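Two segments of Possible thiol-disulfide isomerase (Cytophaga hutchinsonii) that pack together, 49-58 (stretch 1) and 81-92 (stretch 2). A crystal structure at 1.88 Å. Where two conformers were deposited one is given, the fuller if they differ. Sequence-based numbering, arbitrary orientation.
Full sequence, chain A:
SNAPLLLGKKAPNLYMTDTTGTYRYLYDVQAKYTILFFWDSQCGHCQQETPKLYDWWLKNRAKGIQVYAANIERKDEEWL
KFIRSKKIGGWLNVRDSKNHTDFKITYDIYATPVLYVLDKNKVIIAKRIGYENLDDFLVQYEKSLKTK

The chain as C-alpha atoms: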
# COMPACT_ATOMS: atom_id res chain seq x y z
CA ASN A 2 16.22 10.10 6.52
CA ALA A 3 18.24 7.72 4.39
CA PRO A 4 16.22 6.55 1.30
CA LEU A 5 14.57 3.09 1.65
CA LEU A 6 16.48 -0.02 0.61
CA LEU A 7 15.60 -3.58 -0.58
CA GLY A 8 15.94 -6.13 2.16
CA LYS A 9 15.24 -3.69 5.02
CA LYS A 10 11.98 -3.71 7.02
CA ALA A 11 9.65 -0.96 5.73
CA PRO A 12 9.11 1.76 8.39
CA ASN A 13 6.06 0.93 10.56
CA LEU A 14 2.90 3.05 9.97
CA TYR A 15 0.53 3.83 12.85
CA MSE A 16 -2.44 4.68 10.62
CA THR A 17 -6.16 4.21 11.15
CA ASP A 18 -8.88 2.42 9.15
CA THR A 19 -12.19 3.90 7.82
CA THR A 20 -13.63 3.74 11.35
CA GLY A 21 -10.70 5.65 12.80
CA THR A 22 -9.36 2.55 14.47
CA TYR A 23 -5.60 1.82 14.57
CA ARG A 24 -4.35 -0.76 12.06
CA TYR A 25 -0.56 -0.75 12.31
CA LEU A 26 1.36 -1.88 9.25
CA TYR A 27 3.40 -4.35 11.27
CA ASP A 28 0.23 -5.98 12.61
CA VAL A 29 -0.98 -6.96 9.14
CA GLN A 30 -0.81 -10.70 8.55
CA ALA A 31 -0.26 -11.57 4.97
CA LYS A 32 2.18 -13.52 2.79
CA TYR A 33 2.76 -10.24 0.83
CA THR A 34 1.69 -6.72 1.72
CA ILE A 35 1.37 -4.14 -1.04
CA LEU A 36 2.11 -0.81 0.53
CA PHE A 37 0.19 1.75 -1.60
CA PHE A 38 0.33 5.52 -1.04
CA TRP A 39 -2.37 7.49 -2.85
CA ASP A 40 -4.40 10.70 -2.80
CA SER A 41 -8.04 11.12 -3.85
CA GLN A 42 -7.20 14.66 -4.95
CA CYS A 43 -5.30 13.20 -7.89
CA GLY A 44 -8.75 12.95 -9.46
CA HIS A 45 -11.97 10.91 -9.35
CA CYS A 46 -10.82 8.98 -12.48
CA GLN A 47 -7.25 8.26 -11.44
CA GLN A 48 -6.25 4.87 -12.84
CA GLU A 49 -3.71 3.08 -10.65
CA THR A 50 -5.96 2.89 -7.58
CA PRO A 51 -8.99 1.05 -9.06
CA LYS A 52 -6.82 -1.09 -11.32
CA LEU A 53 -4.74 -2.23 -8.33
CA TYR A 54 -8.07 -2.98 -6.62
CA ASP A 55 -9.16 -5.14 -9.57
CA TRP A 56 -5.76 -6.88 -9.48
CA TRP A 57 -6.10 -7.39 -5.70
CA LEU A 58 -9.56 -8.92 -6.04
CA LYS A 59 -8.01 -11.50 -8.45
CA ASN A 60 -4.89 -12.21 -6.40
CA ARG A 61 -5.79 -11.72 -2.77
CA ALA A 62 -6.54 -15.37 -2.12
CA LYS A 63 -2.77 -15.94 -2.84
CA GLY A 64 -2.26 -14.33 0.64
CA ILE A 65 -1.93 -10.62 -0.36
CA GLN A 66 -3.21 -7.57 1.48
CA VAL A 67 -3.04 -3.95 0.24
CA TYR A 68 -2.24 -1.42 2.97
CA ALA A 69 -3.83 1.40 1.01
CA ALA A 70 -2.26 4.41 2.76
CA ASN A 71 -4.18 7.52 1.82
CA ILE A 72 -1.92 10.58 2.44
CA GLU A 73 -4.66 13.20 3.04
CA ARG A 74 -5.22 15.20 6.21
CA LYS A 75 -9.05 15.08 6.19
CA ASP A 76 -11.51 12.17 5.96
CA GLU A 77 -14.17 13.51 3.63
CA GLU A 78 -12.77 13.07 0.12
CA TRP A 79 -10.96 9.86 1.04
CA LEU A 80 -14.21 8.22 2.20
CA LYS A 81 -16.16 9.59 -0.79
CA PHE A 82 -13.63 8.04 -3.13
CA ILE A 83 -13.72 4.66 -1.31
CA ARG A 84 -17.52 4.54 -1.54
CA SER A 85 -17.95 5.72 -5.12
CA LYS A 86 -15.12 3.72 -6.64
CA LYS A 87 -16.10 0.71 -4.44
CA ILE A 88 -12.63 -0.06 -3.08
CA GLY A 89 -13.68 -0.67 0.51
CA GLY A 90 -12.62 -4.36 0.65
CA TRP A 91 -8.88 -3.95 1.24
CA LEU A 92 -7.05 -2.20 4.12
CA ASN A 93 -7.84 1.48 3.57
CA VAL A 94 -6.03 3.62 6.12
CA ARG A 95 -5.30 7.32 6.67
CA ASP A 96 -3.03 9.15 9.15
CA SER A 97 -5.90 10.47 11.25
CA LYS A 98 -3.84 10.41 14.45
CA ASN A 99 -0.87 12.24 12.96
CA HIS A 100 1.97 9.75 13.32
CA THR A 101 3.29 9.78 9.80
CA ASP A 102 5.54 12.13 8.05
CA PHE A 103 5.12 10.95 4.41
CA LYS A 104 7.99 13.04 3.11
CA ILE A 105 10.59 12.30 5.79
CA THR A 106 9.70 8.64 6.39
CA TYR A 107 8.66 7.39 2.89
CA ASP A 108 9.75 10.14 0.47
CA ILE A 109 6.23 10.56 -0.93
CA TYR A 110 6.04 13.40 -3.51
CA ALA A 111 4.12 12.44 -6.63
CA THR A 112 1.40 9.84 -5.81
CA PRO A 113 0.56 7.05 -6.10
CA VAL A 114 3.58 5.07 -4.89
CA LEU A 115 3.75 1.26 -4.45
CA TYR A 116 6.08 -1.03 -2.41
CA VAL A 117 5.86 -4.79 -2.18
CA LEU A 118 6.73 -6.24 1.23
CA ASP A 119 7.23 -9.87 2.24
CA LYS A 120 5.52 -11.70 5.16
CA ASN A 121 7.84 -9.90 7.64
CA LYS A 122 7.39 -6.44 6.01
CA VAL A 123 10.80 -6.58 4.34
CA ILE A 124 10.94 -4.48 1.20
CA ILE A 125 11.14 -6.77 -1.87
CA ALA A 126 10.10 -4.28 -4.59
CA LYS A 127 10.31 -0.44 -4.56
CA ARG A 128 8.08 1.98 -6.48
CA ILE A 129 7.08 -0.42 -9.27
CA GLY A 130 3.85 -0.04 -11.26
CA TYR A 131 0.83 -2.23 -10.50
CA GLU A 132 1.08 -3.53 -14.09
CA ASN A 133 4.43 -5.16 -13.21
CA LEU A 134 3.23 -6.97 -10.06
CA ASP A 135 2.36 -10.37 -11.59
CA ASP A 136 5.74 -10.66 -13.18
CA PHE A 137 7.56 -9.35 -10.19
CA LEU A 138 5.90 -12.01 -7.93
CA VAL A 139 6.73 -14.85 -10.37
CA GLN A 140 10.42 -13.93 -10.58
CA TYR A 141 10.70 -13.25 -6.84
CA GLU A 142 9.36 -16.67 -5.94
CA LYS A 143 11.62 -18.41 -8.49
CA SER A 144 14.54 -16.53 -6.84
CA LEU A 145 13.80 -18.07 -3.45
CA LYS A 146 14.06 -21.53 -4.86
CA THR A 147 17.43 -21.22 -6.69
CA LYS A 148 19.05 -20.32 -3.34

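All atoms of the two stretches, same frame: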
# COMPACT_ATOMS: atom_id res chain seq x y z
N GLU A 49 -4.48 4.08 -11.36
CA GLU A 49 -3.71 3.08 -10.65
C GLU A 49 -4.52 2.49 -9.51
O GLU A 49 -4.52 1.26 -9.29
CB GLU A 49 -2.44 3.70 -10.08
CG GLU A 49 -1.46 4.13 -11.15
CD GLU A 49 -1.56 5.60 -11.50
OE1 GLU A 49 -2.61 6.23 -11.21
OE2 GLU A 49 -0.58 6.11 -12.07
N THR A 50 -5.24 3.36 -8.78
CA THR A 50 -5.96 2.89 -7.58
C THR A 50 -7.02 1.79 -7.91
O THR A 50 -6.94 0.68 -7.34
CB THR A 50 -6.50 4.08 -6.73
OG1 THR A 50 -5.40 4.92 -6.37
CG2 THR A 50 -7.19 3.58 -5.43
N PRO A 51 -7.98 2.07 -8.82
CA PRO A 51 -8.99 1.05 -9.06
C PRO A 51 -8.42 -0.17 -9.80
O PRO A 51 -8.93 -1.28 -9.61
CB PRO A 51 -10.03 1.77 -9.92
CG PRO A 51 -9.25 2.92 -10.56
CD PRO A 51 -8.35 3.35 -9.46
N LYS A 52 -7.42 0.03 -10.64
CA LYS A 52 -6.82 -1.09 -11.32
C LYS A 52 -6.07 -2.01 -10.37
O LYS A 52 -6.07 -3.23 -10.55
CB LYS A 52 -5.90 -0.61 -12.44
CG LYS A 52 -6.69 -0.17 -13.68
CD LYS A 52 -5.77 0.33 -14.78
CE LYS A 52 -6.50 0.57 -16.09
NZ LYS A 52 -6.88 -0.71 -16.76
N LEU A 53 -5.38 -1.43 -9.38
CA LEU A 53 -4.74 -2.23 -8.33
C LEU A 53 -5.83 -2.98 -7.56
O LEU A 53 -5.64 -4.12 -7.16
CB LEU A 53 -3.93 -1.34 -7.37
CG LEU A 53 -3.18 -2.12 -6.27
CD1 LEU A 53 -2.17 -3.14 -6.86
CD2 LEU A 53 -2.50 -1.18 -5.27
N TYR A 54 -6.97 -2.32 -7.36
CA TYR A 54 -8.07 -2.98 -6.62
C TYR A 54 -8.56 -4.19 -7.40
O TYR A 54 -8.73 -5.26 -6.82
CB TYR A 54 -9.21 -2.01 -6.29
CG TYR A 54 -10.21 -2.60 -5.30
CD1 TYR A 54 -9.97 -2.52 -3.92
CD2 TYR A 54 -11.35 -3.25 -5.75
CE1 TYR A 54 -10.89 -3.08 -2.99
CE2 TYR A 54 -12.27 -3.78 -4.85
CZ TYR A 54 -12.02 -3.69 -3.46
OH TYR A 54 -12.91 -4.21 -2.57
N ASP A 55 -8.75 -4.03 -8.72
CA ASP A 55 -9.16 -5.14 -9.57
C ASP A 55 -8.14 -6.26 -9.51
O ASP A 55 -8.52 -7.41 -9.41
CB ASP A 55 -9.30 -4.70 -11.02
CG ASP A 55 -10.43 -3.74 -11.24
OD1 ASP A 55 -11.41 -3.71 -10.46
OD2 ASP A 55 -10.34 -3.02 -12.26
N TRP A 56 -6.86 -5.90 -9.60
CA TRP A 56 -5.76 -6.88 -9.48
C TRP A 56 -5.82 -7.62 -8.13
O TRP A 56 -5.67 -8.83 -8.08
CB TRP A 56 -4.39 -6.20 -9.69
CG TRP A 56 -3.23 -7.14 -9.46
CD1 TRP A 56 -2.57 -7.91 -10.40
CD2 TRP A 56 -2.61 -7.45 -8.20
NE1 TRP A 56 -1.59 -8.66 -9.80
CE2 TRP A 56 -1.59 -8.41 -8.45
CE3 TRP A 56 -2.83 -7.02 -6.87
CZ2 TRP A 56 -0.78 -8.93 -7.44
CZ3 TRP A 56 -2.02 -7.54 -5.86
CH2 TRP A 56 -1.01 -8.50 -6.15
N TRP A 57 -6.02 -6.86 -7.04
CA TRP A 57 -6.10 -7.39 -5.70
C TRP A 57 -7.26 -8.37 -5.55
O TRP A 57 -7.11 -9.46 -4.95
CB TRP A 57 -6.21 -6.26 -4.68
CG TRP A 57 -6.40 -6.76 -3.28
CD1 TRP A 57 -5.46 -7.37 -2.48
CD2 TRP A 57 -7.60 -6.69 -2.51
NE1 TRP A 57 -6.04 -7.73 -1.26
CE2 TRP A 57 -7.34 -7.30 -1.25
CE3 TRP A 57 -8.88 -6.17 -2.75
CZ2 TRP A 57 -8.30 -7.39 -0.25
CZ3 TRP A 57 -9.86 -6.31 -1.77
CH2 TRP A 57 -9.56 -6.91 -0.53
N LEU A 58 -8.43 -8.01 -6.09
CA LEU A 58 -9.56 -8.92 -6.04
C LEU A 58 -9.18 -10.28 -6.65
O LEU A 58 -9.60 -11.31 -6.13
CB LEU A 58 -10.76 -8.35 -6.78
CG LEU A 58 -11.48 -7.19 -6.13
CD1 LEU A 58 -12.57 -6.68 -7.06
CD2 LEU A 58 -12.11 -7.62 -4.78
N LYS A 81 -15.36 9.45 0.43
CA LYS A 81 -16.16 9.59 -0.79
C LYS A 81 -15.58 8.78 -1.95
O LYS A 81 -16.30 8.12 -2.71
CB LYS A 81 -16.27 11.07 -1.19
CG LYS A 81 -17.11 11.27 -2.45
CD LYS A 81 -17.24 12.76 -2.90
CE LYS A 81 -17.45 13.73 -1.72
NZ LYS A 81 -17.29 15.17 -2.17
N PHE A 82 -14.27 8.83 -2.10
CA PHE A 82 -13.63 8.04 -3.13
C PHE A 82 -13.83 6.54 -2.86
O PHE A 82 -14.18 5.80 -3.78
CB PHE A 82 -12.14 8.36 -3.18
CG PHE A 82 -11.43 7.77 -4.35
CD1 PHE A 82 -11.13 8.55 -5.46
CD2 PHE A 82 -11.01 6.45 -4.30
CE1 PHE A 82 -10.44 8.01 -6.55
CE2 PHE A 82 -10.32 5.89 -5.38
CZ PHE A 82 -10.02 6.67 -6.50
N ILE A 83 -13.57 6.10 -1.63
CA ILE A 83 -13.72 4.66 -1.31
C ILE A 83 -15.11 4.14 -1.67
O ILE A 83 -15.24 3.11 -2.36
CB ILE A 83 -13.36 4.34 0.15
CG1 ILE A 83 -11.87 4.58 0.33
CG2 ILE A 83 -13.83 2.88 0.54
CD1 ILE A 83 -11.43 4.68 1.79
N ARG A 84 -16.14 4.89 -1.26
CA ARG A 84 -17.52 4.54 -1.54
C ARG A 84 -17.88 4.52 -3.04
O ARG A 84 -18.50 3.55 -3.54
CB ARG A 84 -18.45 5.51 -0.78
CG ARG A 84 -19.96 5.25 -0.96
CD ARG A 84 -20.76 6.25 -0.09
NE ARG A 84 -22.18 5.89 0.03
CZ ARG A 84 -23.20 6.62 -0.44
NH1 ARG A 84 -22.98 7.78 -1.07
NH2 ARG A 84 -24.46 6.20 -0.28
N SER A 85 -17.52 5.58 -3.75
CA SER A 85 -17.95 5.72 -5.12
C SER A 85 -17.18 4.81 -6.07
O SER A 85 -17.76 4.25 -6.99
CB SER A 85 -17.91 7.18 -5.57
OG SER A 85 -16.58 7.60 -5.76
N LYS A 86 -15.89 4.64 -5.83
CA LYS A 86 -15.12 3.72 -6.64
C LYS A 86 -15.22 2.27 -6.13
O LYS A 86 -14.72 1.36 -6.77
CB LYS A 86 -13.66 4.17 -6.68
CG LYS A 86 -13.51 5.63 -7.11
CD LYS A 86 -13.88 5.83 -8.55
CE LYS A 86 -12.86 5.18 -9.49
NZ LYS A 86 -13.11 5.57 -10.93
N LYS A 87 -15.85 2.07 -4.96
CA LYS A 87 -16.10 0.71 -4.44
C LYS A 87 -14.81 -0.05 -4.20
O LYS A 87 -14.59 -1.17 -4.71
CB LYS A 87 -17.05 -0.04 -5.37
CG LYS A 87 -18.46 0.53 -5.38
CD LYS A 87 -19.05 0.25 -6.72
CE LYS A 87 -20.32 -0.52 -6.59
NZ LYS A 87 -21.36 0.30 -5.93
N ILE A 88 -13.92 0.57 -3.43
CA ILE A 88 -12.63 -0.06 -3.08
C ILE A 88 -12.54 -0.27 -1.58
O ILE A 88 -11.46 -0.23 -0.99
CB ILE A 88 -11.41 0.77 -3.60
CG1 ILE A 88 -11.46 2.22 -3.03
CG2 ILE A 88 -11.39 0.76 -5.17
CD1 ILE A 88 -10.09 2.92 -3.03
N GLY A 89 -13.68 -0.51 -0.95
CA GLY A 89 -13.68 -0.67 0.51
C GLY A 89 -13.15 -2.01 1.05
O GLY A 89 -12.95 -2.13 2.28
N GLY A 90 -12.90 -3.00 0.17
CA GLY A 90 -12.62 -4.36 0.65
C GLY A 90 -11.22 -4.54 1.24
O GLY A 90 -11.03 -5.39 2.16
N TRP A 91 -10.25 -3.79 0.74
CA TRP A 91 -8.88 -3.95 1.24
C TRP A 91 -8.61 -3.08 2.46
O TRP A 91 -9.54 -2.44 2.97
CB TRP A 91 -7.85 -3.68 0.13
CG TRP A 91 -7.84 -2.29 -0.49
CD1 TRP A 91 -8.29 -1.10 0.03
CD2 TRP A 91 -7.25 -1.98 -1.76
NE1 TRP A 91 -8.03 -0.05 -0.87
CE2 TRP A 91 -7.39 -0.58 -1.97
CE3 TRP A 91 -6.64 -2.75 -2.76
CZ2 TRP A 91 -6.93 0.05 -3.14
CZ3 TRP A 91 -6.16 -2.12 -3.90
CH2 TRP A 91 -6.31 -0.74 -4.09
N LEU A 92 -7.36 -3.01 2.91
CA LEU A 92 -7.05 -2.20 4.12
C LEU A 92 -6.82 -0.71 3.84
O LEU A 92 -5.67 -0.24 3.77
CB LEU A 92 -5.93 -2.82 4.95
CG LEU A 92 -5.59 -2.15 6.29
CD1 LEU A 92 -6.87 -1.79 7.10
CD2 LEU A 92 -4.68 -3.11 7.10

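The contact sets one side of a helix, residues 49-58, against the last turns of a second helix and the loop that follows it. T50, Y54 and W57 direct their CA-to-CB bonds toward stretch 2, spaced three or four residues apart as a helical face requires.

Along stretch 2, K81 stands too far off to take part; its carbonyl O instead accepts a hydrogen bond from S85 OG (3.1 Å), one turn later in its own helix. F82 is the first residue to reach across. Its CA-to-CB bond points toward stretch 1, and its CE2 lies 3.9 Å from T50 CG2. A flat apolar ring suits this buried site, where the partner is a methyl group. I83, R84 and S85 make no contact.

K86 also turns toward the first helix, but touches it lightly: its CE is 4.4 Å from P51 CG. The aliphatic part of a lysine can lie beside a proline ring while its charged end finds company, and here NZ is hydrogen-bonded elsewhere in the structure.

At K87 the chain leaves helical geometry, with a positive phi of 61°. The end of its side chain leads away, so the backbone supplies the contact: its O lies 3.5 Å from Y54 CE2. The turn brings I88 directly against Y54, and the CA atoms of I88 and Y54, 6.5 Å apart, mark the register of the two stretches. I88 CA sits over the face of the tyrosine ring, 3.7 Å from its centroid and 19° off the normal, a CH-pi contact. The branched side chain fills the space nearby, with CG2 3.6 Å from Y54 CG and CD1 3.8 Å from T50 CG2, a fit well matched to a buried isoleucine.

The two glycines differ. At G89 an ideal CB would point away and find room. At G90 it would point toward stretch 1 and fall 2.4 Å from Y54 OH, a clash, and 3.3 Å from W57 CZ3. Without a side chain, G90 lets its backbone come close: its N donates a weak hydrogen bond to Y54 OH (3.0 Å, with an N-H...O angle of 130°), while its C lies 3.4 Å from W57 CH2. The tyrosine thus offers an apolar ring to I88 and a polar hydroxyl to the loop.

W91 has the largest area covered in the contact. Its indole receives the edge of Y54 on its face, the Y54 ring and the six-membered ring lying 4.9 Å apart between centroids with planes at 73°. Y54 CB adds a CH-pi contact, 4.2 Å from the centroid of that six-membered ring, and L53 CG packs 3.8 Å from W91 CZ3. The indole in turn presents an edge to the face of W57, over which W91 CB stands almost on the normal, 3.6 Å from the centroid of the six-membered ring. A broad indole can meet several residues of the helix at once.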